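Local coordinates for protein CRISPR-associated endoribonuclease Cas6 1 (Methanocaldococcus jannaschii DSM 2661, PDB 5YI6) that probably cleaves CRISPR repeat transcripts as an RNA-binding endoribonuclease, yielding the crRNAs used in archaeal antiviral defence, at residues Y21-Y26 with S58-R63; K64-I67 with I72-I75; K192-K197 with M232-V237. All coordinates share one frame; numbering follows the deposited sequence.

The polar tie between contacts 1 and 3 runs from Gln24 NE2 to Met232 O, a probable hydrogen bond of 2.8 Å, and Met194 CE packs 3.6 Å from Gln24 CB; this interface joins the N-terminal and C-terminal parts of Cas6. Contact 2 touches contact 1 through apolar groups, with Tyr21 CE1 3.6 Å from Ile72 CD1, but no atom of contact 3. The centres of contacts 1 and 2 lie about 12 Å apart, those of 1 and 3 about 10 Å. Tyr32 and Lys53, probably catalytic, are both about 7 Å from Met232, side chain to side chain, placing contact 3 close to the probable active site. The phosphate on Arg63 belongs to contact 1.

Contact 1 of 3, residues Y21-Y26 with S58-R63; sequences YNHQYY and SLLQIR. With PO4 (phosphate ion), chain G.
His23, near the first turn of helix 23-35, reaches the loop 58-63 with the edge of its imidazole. With CG between the backbone N and the carbonyl carbon, a chi1 of 74° turns the ring from CB toward Leu59 and Leu60. Going outward, CD2 lies against the methyl Leu60 CD1 at 3.7 Å, while CE1 has Leu59 CB as its apolar neighbour. At the tip, NE2 accepts the backbone N-H of Leu60, with 3.1 Å between NE2 and N and an angle of 158° at the hydrogen; the donor stands 23° out of the ring plane. Beside it, Gln24 meets Leu59 with its aliphatic part, CG lying 3.4 Å from Leu59 CD2, while its NE2 is bonded to Met232 O. Leucines suit this seam because their apolar branches flank the His23-Leu60 bond, Leu60 CB and CD1 lying against the ring.

The loop is braced by Leu59 O, which Ser58 OG (2.7 Å) and Gln61 NE2 (3.2 Å) grip from opposite faces of its carbonyl plane. Farther along, the extended Arg63 forks onto a phosphate ion, probably from the crystallisation liquor, NH1 to O4 at 2.8 Å and NH2 to O1 at 2.9 Å; Glu8 forms a salt bridge with NH2.

Because His23 ND1 is bonded to Pro20 O, NE2 accepting from Leu60 is consistent with a neutral ring protonated on ND1; one buried imidazole thus ties two backbones.

Contact 2 of 3, residues K64-I67 with I72-I75; sequences KRVI and IETI
A short antiparallel beta hairpin, strand 65-67 returning as strand 71-74, brings Val66 opposite Glu73 and Ile67 opposite Ile72. Val66 and Glu73 form the hydrogen-bonded pair: Val66 N gives to Glu73 O at 3.0 Å, and Glu73 N to Val66 O at 2.8 Å. Two residues along, past the non-hydrogen-bonded pair Arg65-Thr74, Ile75 N donates to Lys64 O at 3.0 Å in an almost straight bond, 178° at the hydrogen.

On the face bearing Arg65, Ile67 and Ile72, the arginine reaches diagonally across to Ile72 on the partner strand. Bends at chi2 and chi3 bring the guanidinium round until Ile72 CG2 lies 3.6 Å above one of its faces, displaced from the centre of the group, while Arg65 NE is held by Ile62 O. A long, flexible side chain suits such a partly apolar, partly polar task at an exposed edge. Ile67 lies alongside Ile72, in the same direction.

The other face carries Val66 and Glu73, side by side, with the carboxylate paired to Arg68 in the turn. Beta-branched Val66 holds CG2 close to its backbone, where the longer Ile75 reaches it with its terminal CD1 at a tight 3.5 Å.

Strand 71-74 also joins strand 17-20 through backbone hydrogen bonds of Ile72 with Ile19 and Thr74 with Thr17. This is the pattern of a three-stranded antiparallel sheet whose central strand is the returning arm of a hairpin.

Contact 3 of 3, residues K192-K197 with M232-V237; sequences KRMRIK and MGFGMV
Phe234 O is gripped by two donors, Thr56 OG1 and Asn230 ND2, which tie down the backbone of the residue whose ring meets Met194 and Ile196. With CG anti to the carbonyl carbon (chi1 -70°), the phenyl group extends toward strand 182-195. Met194 comes to its edge: CB lies near the ring plane, 3.9 Å from Phe234 CE1, and the two side chains run antiparallel to one another. The Ile196 side chain runs roughly perpendicular to that of Phe234, its CG2 coming obliquely to within 3.7 Å of Phe234 CZ. Met232 adds its methyl, CE lying 4.3 Å from Ile196 CB and also near Ile196 O. Unbranched, flexible methionines can adjust to the flat ring and the beta-branched isoleucine.

Farther on, Ile196 and Lys197 both face Ile200 in a classic beta bulge. Arg195 NE, just before it, donates to Lys197 O at 3.3 Å, while Tyr25 offers the same arginine a cation-pi partner.

At Gly233 a CB would jam against the preceding carbonyl O, which calls for glycine; at Gly235 positive phi merely favours it. Bracketing Phe234, they give the Gly-Phe-Gly sequence that closes the glycine-rich loop characteristic of Cas6 and other RAMP proteins.

Contact 1 of 3, residues Y21-Y26 with S58-R63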
loop_
_atom_site.group_PDB
_atom_site.type_symbol
_atom_site.label_atom_id
_atom_site.label_comp_id
_atom_site.label_asym_id
_atom_site.label_seq_id
_atom_site.Cartn_x
_atom_site.Cartn_y
_atom_site.Cartn_z
ATOM N N TYR A 21 -14.116 8.386 4.110
ATOM C CA TYR A 21 -12.885 8.280 4.886
ATOM C C TYR A 21 -12.540 6.828 5.186
ATOM O O TYR A 21 -11.360 6.489 5.294
ATOM C CB TYR A 21 -13.012 9.024 6.216
ATOM C CG TYR A 21 -13.071 10.515 6.019
ATOM C CD1 TYR A 21 -12.032 11.174 5.363
ATOM C CD2 TYR A 21 -14.148 11.258 6.492
ATOM C CE1 TYR A 21 -12.071 12.545 5.153
ATOM C CE2 TYR A 21 -14.197 12.639 6.291
ATOM C CZ TYR A 21 -13.151 13.265 5.620
ATOM O OH TYR A 21 -13.152 14.631 5.408
ATOM N N ASN A 22 -13.546 5.970 5.333
ATOM C CA ASN A 22 -13.272 4.589 5.694
ATOM C C ASN A 22 -13.149 3.689 4.473
ATOM O O ASN A 22 -13.325 2.471 4.591
ATOM C CB ASN A 22 -14.348 4.072 6.657
ATOM C CG ASN A 22 -15.704 3.871 5.986
ATOM O OD1 ASN A 22 -15.917 4.263 4.843
ATOM N ND2 ASN A 22 -16.626 3.247 6.707
ATOM N N HIS A 23 -12.805 4.252 3.301
ATOM C CA HIS A 23 -12.838 3.430 2.097
ATOM C C HIS A 23 -11.755 2.353 2.049
ATOM O O HIS A 23 -11.876 1.454 1.223
ATOM C CB HIS A 23 -12.700 4.284 0.822
ATOM C CG HIS A 23 -11.322 4.807 0.587
ATOM N ND1 HIS A 23 -10.902 6.036 1.059
ATOM C CD2 HIS A 23 -10.275 4.291 -0.104
ATOM C CE1 HIS A 23 -9.645 6.235 0.697
ATOM N NE2 HIS A 23 -9.239 5.187 -0.002
ATOM N N GLN A 24 -10.668 2.469 2.821
ATOM C CA GLN A 24 -9.534 1.560 2.582
ATOM C C GLN A 24 -9.965 0.101 2.679
ATOM O O GLN A 24 -9.535 -0.736 1.882
ATOM C CB GLN A 24 -8.390 1.839 3.560
ATOM C CG GLN A 24 -7.010 1.206 3.145
ATOM C CD GLN A 24 -6.913 -0.284 3.363
ATOM O OE1 GLN A 24 -7.554 -0.843 4.281
ATOM N NE2 GLN A 24 -6.091 -0.956 2.526
ATOM N N TYR A 25 -10.796 -0.228 3.671
ATOM C CA TYR A 25 -11.233 -1.616 3.859
ATOM C C TYR A 25 -11.945 -2.161 2.615
ATOM O O TYR A 25 -11.701 -3.316 2.176
ATOM C CB TYR A 25 -12.133 -1.659 5.085
ATOM C CG TYR A 25 -12.775 -2.990 5.372
ATOM C CD1 TYR A 25 -12.040 -4.013 5.941
ATOM C CD2 TYR A 25 -14.124 -3.206 5.104
ATOM C CE1 TYR A 25 -12.625 -5.232 6.228
ATOM C CE2 TYR A 25 -14.722 -4.421 5.398
ATOM C CZ TYR A 25 -13.957 -5.433 5.954
ATOM O OH TYR A 25 -14.518 -6.657 6.268
ATOM N N TYR A 26 -12.814 -1.335 2.013
ATOM C CA TYR A 26 -13.540 -1.737 0.802
ATOM C C TYR A 26 -12.645 -1.764 -0.419
ATOM O O TYR A 26 -12.834 -2.606 -1.315
ATOM C CB TYR A 26 -14.723 -0.788 0.574
ATOM C CG TYR A 26 -15.577 -0.791 1.805
ATOM C CD1 TYR A 26 -16.474 -1.820 2.030
ATOM C CD2 TYR A 26 -15.459 0.212 2.769
ATOM C CE1 TYR A 26 -17.248 -1.855 3.177
ATOM C CE2 TYR A 26 -16.241 0.184 3.930
ATOM C CZ TYR A 26 -17.129 -0.853 4.116
ATOM O OH TYR A 26 -17.900 -0.900 5.249
ATOM N N SER A 58 -1.873 2.086 -2.460
ATOM C CA SER A 58 -2.146 3.283 -1.669
ATOM C C SER A 58 -3.638 3.355 -1.322
ATOM O O SER A 58 -4.451 2.551 -1.772
ATOM C CB SER A 58 -1.736 4.534 -2.476
ATOM O OG SER A 58 -2.647 4.736 -3.556
ATOM N N LEU A 59 -3.993 4.355 -0.499
ATOM C CA LEU A 59 -5.367 4.820 -0.454
ATOM C C LEU A 59 -5.715 5.473 -1.794
ATOM O O LEU A 59 -4.827 5.879 -2.549
ATOM C CB LEU A 59 -5.551 5.847 0.653
ATOM C CG LEU A 59 -5.016 5.492 2.043
ATOM C CD1 LEU A 59 -5.188 6.690 2.995
ATOM C CD2 LEU A 59 -5.758 4.327 2.512
ATOM N N LEU A 60 -7.017 5.653 -2.039
ATOM C CA LEU A 60 -7.443 6.439 -3.203
ATOM C C LEU A 60 -7.039 7.885 -2.992
ATOM O O LEU A 60 -7.306 8.467 -1.937
ATOM C CB LEU A 60 -8.962 6.321 -3.408
ATOM C CG LEU A 60 -9.447 4.924 -3.846
ATOM C CD1 LEU A 60 -10.991 4.777 -3.752
ATOM C CD2 LEU A 60 -8.966 4.568 -5.292
ATOM N N GLN A 61 -6.361 8.463 -3.971
ATOM C CA GLN A 61 -5.888 9.834 -3.868
ATOM C C GLN A 61 -6.758 10.733 -4.730
ATOM O O GLN A 61 -7.037 10.407 -5.883
ATOM C CB GLN A 61 -4.433 9.958 -4.347
ATOM C CG GLN A 61 -3.454 8.958 -3.636
ATOM C CD GLN A 61 -3.166 9.309 -2.185
ATOM O OE1 GLN A 61 -2.814 10.451 -1.884
ATOM N NE2 GLN A 61 -3.288 8.315 -1.266
ATOM N N ILE A 62 -7.140 11.888 -4.191
ATOM C CA ILE A 62 -7.977 12.843 -4.916
ATOM C C ILE A 62 -7.225 14.161 -5.008
ATOM O O ILE A 62 -6.731 14.661 -3.991
ATOM C CB ILE A 62 -9.336 13.054 -4.230
ATOM C CG1 ILE A 62 -10.092 11.734 -4.145
ATOM C CG2 ILE A 62 -10.149 14.212 -4.949
ATOM C CD1 ILE A 62 -11.391 11.850 -3.398
ATOM N N ARG A 63 -7.127 14.705 -6.218
ATOM C CA ARG A 63 -6.368 15.940 -6.411
ATOM C C ARG A 63 -7.259 17.173 -6.347
ATOM O O ARG A 63 -6.899 18.149 -5.696
ATOM C CB ARG A 63 -5.637 15.914 -7.739
ATOM C CG ARG A 63 -4.562 14.836 -7.775
ATOM C CD ARG A 63 -3.953 14.838 -9.160
ATOM N NE ARG A 63 -3.066 13.686 -9.292
ATOM C CZ ARG A 63 -2.428 13.358 -10.403
ATOM N NH1 ARG A 63 -2.566 14.113 -11.490
ATOM N NH2 ARG A 63 -1.639 12.289 -10.403
HETATM P P PO4 G . -1.084 12.344 -14.417
HETATM O O1 PO4 G . -0.752 11.621 -13.133
HETATM O O2 PO4 G . -2.274 11.798 -15.118
HETATM O O3 PO4 G . 0.112 12.316 -15.316
HETATM O O4 PO4 G . -1.439 13.774 -14.038
#

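Contact 2 of 3, residues K64-I67 with I72-I75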
loop_
_atom_site.group_PDB
_atom_site.type_symbol
_atom_site.label_atom_id
_atom_site.label_comp_id
_atom_site.label_asym_id
_atom_site.label_seq_id
_atom_site.Cartn_x
_atom_site.Cartn_y
_atom_site.Cartn_z
ATOM N N LYS A 64 -8.404 17.138 -7.014
ATOM C CA LYS A 64 -9.352 18.264 -6.995
ATOM C C LYS A 64 -10.419 17.959 -5.947
ATOM O O LYS A 64 -11.453 17.354 -6.230
ATOM C CB LYS A 64 -9.920 18.477 -8.384
ATOM C CG LYS A 64 -8.877 19.040 -9.314
ATOM C CD LYS A 64 -9.438 19.289 -10.690
ATOM C CE LYS A 64 -10.715 20.089 -10.619
ATOM N NZ LYS A 64 -11.170 20.465 -11.987
ATOM N N ARG A 65 -10.161 18.376 -4.721
ATOM C CA ARG A 65 -10.840 17.782 -3.579
ATOM C C ARG A 65 -11.625 18.815 -2.781
ATOM O O ARG A 65 -11.292 20.000 -2.768
ATOM C CB ARG A 65 -9.832 17.082 -2.678
ATOM C CG ARG A 65 -8.819 18.016 -2.110
ATOM C CD ARG A 65 -7.449 17.363 -2.033
ATOM N NE ARG A 65 -7.509 16.063 -1.387
ATOM C CZ ARG A 65 -7.600 15.890 -0.075
ATOM N NH1 ARG A 65 -7.663 16.947 0.729
ATOM N NH2 ARG A 65 -7.641 14.658 0.434
ATOM N N VAL A 66 -12.690 18.342 -2.143
ATOM C CA VAL A 66 -13.424 19.109 -1.138
ATOM C C VAL A 66 -13.597 18.235 0.094
ATOM O O VAL A 66 -14.093 17.111 -0.006
ATOM C CB VAL A 66 -14.802 19.588 -1.645
ATOM C CG1 VAL A 66 -15.536 20.321 -0.502
ATOM C CG2 VAL A 66 -14.635 20.501 -2.807
ATOM N N ILE A 67 -13.198 18.750 1.253
ATOM C CA ILE A 67 -13.347 18.007 2.497
ATOM C C ILE A 67 -14.812 18.006 2.898
ATOM O O ILE A 67 -15.442 19.064 2.986
ATOM C CB ILE A 67 -12.472 18.617 3.599
ATOM C CG1 ILE A 67 -10.997 18.486 3.212
ATOM C CG2 ILE A 67 -12.787 17.976 4.931
ATOM C CD1 ILE A 67 -10.057 19.252 4.110
ATOM N N ILE A 72 -13.824 12.572 1.267
ATOM C CA ILE A 72 -13.211 13.549 0.382
ATOM C C ILE A 72 -13.964 13.515 -0.936
ATOM O O ILE A 72 -14.047 12.470 -1.600
ATOM C CB ILE A 72 -11.713 13.276 0.161
ATOM C CG1 ILE A 72 -10.975 13.227 1.503
ATOM C CG2 ILE A 72 -11.115 14.320 -0.793
ATOM C CD1 ILE A 72 -11.037 14.516 2.311
ATOM N N GLU A 73 -14.506 14.657 -1.323
ATOM C CA GLU A 73 -15.206 14.778 -2.588
ATOM C C GLU A 73 -14.219 14.997 -3.719
ATOM O O GLU A 73 -13.309 15.816 -3.592
ATOM C CB GLU A 73 -16.191 15.964 -2.527
ATOM C CG GLU A 73 -16.876 16.146 -3.881
ATOM C CD GLU A 73 -17.769 17.377 -3.899
ATOM O OE1 GLU A 73 -17.962 17.946 -2.832
ATOM O OE2 GLU A 73 -18.240 17.743 -4.979
ATOM N N THR A 74 -14.399 14.273 -4.831
ATOM C CA THR A 74 -13.654 14.534 -6.048
ATOM C C THR A 74 -14.558 15.339 -6.982
ATOM O O THR A 74 -15.637 14.877 -7.392
ATOM C CB THR A 74 -13.120 13.258 -6.724
ATOM O OG1 THR A 74 -12.671 13.608 -8.035
ATOM C CG2 THR A 74 -14.187 12.178 -6.861
ATOM N N ILE A 75 -14.127 16.570 -7.247
ATOM C CA ILE A 75 -14.928 17.514 -8.014
ATOM C C ILE A 75 -15.037 17.053 -9.456
ATOM O O ILE A 75 -16.127 17.070 -10.048
ATOM C CB ILE A 75 -14.328 18.930 -7.875
ATOM C CG1 ILE A 75 -14.351 19.367 -6.402
ATOM C CG2 ILE A 75 -15.065 19.971 -8.747
ATOM C CD1 ILE A 75 -13.495 20.596 -6.109
#

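Contact 3 of 3, residues K192-K197 with M232-V237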
loop_
_atom_site.group_PDB
_atom_site.type_symbol
_atom_site.label_atom_id
_atom_site.label_comp_id
_atom_site.label_asym_id
_atom_site.label_seq_id
_atom_site.Cartn_x
_atom_site.Cartn_y
_atom_site.Cartn_z
ATOM N N LYS A 192 -3.729 6.272 12.836
ATOM C CA LYS A 192 -4.954 6.148 12.057
ATOM C C LYS A 192 -5.630 4.831 12.395
ATOM O O LYS A 192 -4.979 3.783 12.382
ATOM C CB LYS A 192 -4.671 6.194 10.550
ATOM C CG LYS A 192 -4.093 7.502 10.106
ATOM C CD LYS A 192 -5.186 8.569 10.188
ATOM C CE LYS A 192 -4.676 9.950 9.798
ATOM N NZ LYS A 192 -5.811 10.917 9.733
ATOM N N ARG A 193 -6.938 4.866 12.654
ATOM C CA ARG A 193 -7.672 3.644 12.966
ATOM C C ARG A 193 -8.186 3.013 11.677
ATOM O O ARG A 193 -8.865 3.676 10.884
ATOM C CB ARG A 193 -8.817 3.952 13.934
ATOM C CG ARG A 193 -9.606 2.727 14.370
ATOM C CD ARG A 193 -10.631 3.099 15.441
ATOM N NE ARG A 193 -11.536 1.996 15.773
ATOM C CZ ARG A 193 -12.731 1.824 15.215
ATOM N NH1 ARG A 193 -13.167 2.686 14.301
ATOM N NH2 ARG A 193 -13.497 0.801 15.582
ATOM N N MET A 194 -7.812 1.752 11.431
ATOM C CA MET A 194 -8.065 1.122 10.137
ATOM C C MET A 194 -8.707 -0.226 10.381
ATOM O O MET A 194 -8.177 -1.027 11.157
ATOM C CB MET A 194 -6.770 0.922 9.308
ATOM C CG MET A 194 -5.878 2.169 9.180
ATOM S SD MET A 194 -6.603 3.351 8.036
ATOM C CE MET A 194 -6.406 2.578 6.424
ATOM N N ARG A 195 -9.842 -0.471 9.727
ATOM C CA ARG A 195 -10.469 -1.782 9.783
ATOM C C ARG A 195 -9.679 -2.790 8.952
ATOM O O ARG A 195 -9.310 -2.509 7.809
ATOM C CB ARG A 195 -11.901 -1.686 9.265
ATOM C CG ARG A 195 -12.725 -2.926 9.447
ATOM C CD ARG A 195 -14.158 -2.662 8.979
ATOM N NE ARG A 195 -14.956 -3.874 9.078
ATOM C CZ ARG A 195 -16.207 -3.985 8.647
ATOM N NH1 ARG A 195 -16.812 -2.949 8.076
ATOM N NH2 ARG A 195 -16.854 -5.136 8.791
ATOM N N ILE A 196 -9.413 -3.972 9.513
ATOM C CA ILE A 196 -8.660 -4.995 8.786
ATOM C C ILE A 196 -9.405 -6.307 8.675
ATOM O O ILE A 196 -9.011 -7.152 7.862
ATOM C CB ILE A 196 -7.260 -5.225 9.368
ATOM C CG1 ILE A 196 -7.330 -5.418 10.890
ATOM C CG2 ILE A 196 -6.356 -4.062 9.003
ATOM C CD1 ILE A 196 -5.966 -5.652 11.526
ATOM N N LYS A 197 -10.467 -6.502 9.432
ATOM C CA LYS A 197 -11.272 -7.713 9.387
ATOM C C LYS A 197 -12.676 -7.282 9.758
ATOM O O LYS A 197 -12.896 -6.141 10.168
ATOM C CB LYS A 197 -10.748 -8.821 10.316
ATOM C CG LYS A 197 -9.505 -9.514 9.775
ATOM C CD LYS A 197 -9.739 -10.034 8.351
ATOM C CE LYS A 197 -8.554 -10.849 7.827
ATOM N NZ LYS A 197 -8.675 -11.137 6.365
ATOM N N MET A 232 -2.632 -6.176 1.516
ATOM C CA MET A 232 -3.951 -5.643 1.838
ATOM C C MET A 232 -4.005 -4.113 1.755
ATOM O O MET A 232 -4.996 -3.510 2.192
ATOM C CB MET A 232 -4.368 -6.120 3.243
ATOM C CG MET A 232 -4.649 -7.604 3.312
ATOM S SD MET A 232 -4.869 -8.140 5.045
ATOM C CE MET A 232 -6.099 -6.966 5.608
ATOM N N GLY A 233 -2.947 -3.480 1.248
ATOM C CA GLY A 233 -2.932 -2.055 0.956
ATOM C C GLY A 233 -2.312 -1.186 2.014
ATOM O O GLY A 233 -2.779 -0.040 2.210
ATOM N N PHE A 234 -1.326 -1.712 2.760
ATOM C CA PHE A 234 -0.703 -0.975 3.850
ATOM C C PHE A 234 0.763 -0.711 3.572
ATOM O O PHE A 234 1.458 -1.525 2.945
ATOM C CB PHE A 234 -0.842 -1.727 5.232
ATOM C CG PHE A 234 -2.254 -1.726 5.747
ATOM C CD1 PHE A 234 -2.658 -0.785 6.678
ATOM C CD2 PHE A 234 -3.190 -2.636 5.257
ATOM C CE1 PHE A 234 -4.009 -0.751 7.147
ATOM C CE2 PHE A 234 -4.511 -2.603 5.689
ATOM C CZ PHE A 234 -4.922 -1.656 6.656
ATOM N N GLY A 235 1.223 0.450 4.037
ATOM C CA GLY A 235 2.660 0.704 4.122
ATOM C C GLY A 235 3.292 1.267 2.864
ATOM O O GLY A 235 4.521 1.287 2.775
ATOM N N MET A 236 2.495 1.725 1.887
ATOM C CA MET A 236 3.058 2.289 0.660
ATOM C C MET A 236 3.525 3.729 0.899
ATOM O O MET A 236 2.832 4.524 1.537
ATOM C CB MET A 236 2.014 2.270 -0.485
ATOM C CG MET A 236 2.668 2.603 -1.825
ATOM S SD MET A 236 1.488 2.322 -3.161
ATOM C CE MET A 236 2.601 2.340 -4.571
ATOM N N VAL A 237 4.722 4.061 0.403
ATOM C CA VAL A 237 5.272 5.395 0.590
ATOM C C VAL A 237 5.545 6.028 -0.775
ATOM O O VAL A 237 5.565 5.366 -1.809
ATOM C CB VAL A 237 6.560 5.400 1.446
ATOM C CG1 VAL A 237 6.279 4.849 2.844
ATOM C CG2 VAL A 237 7.717 4.628 0.731
#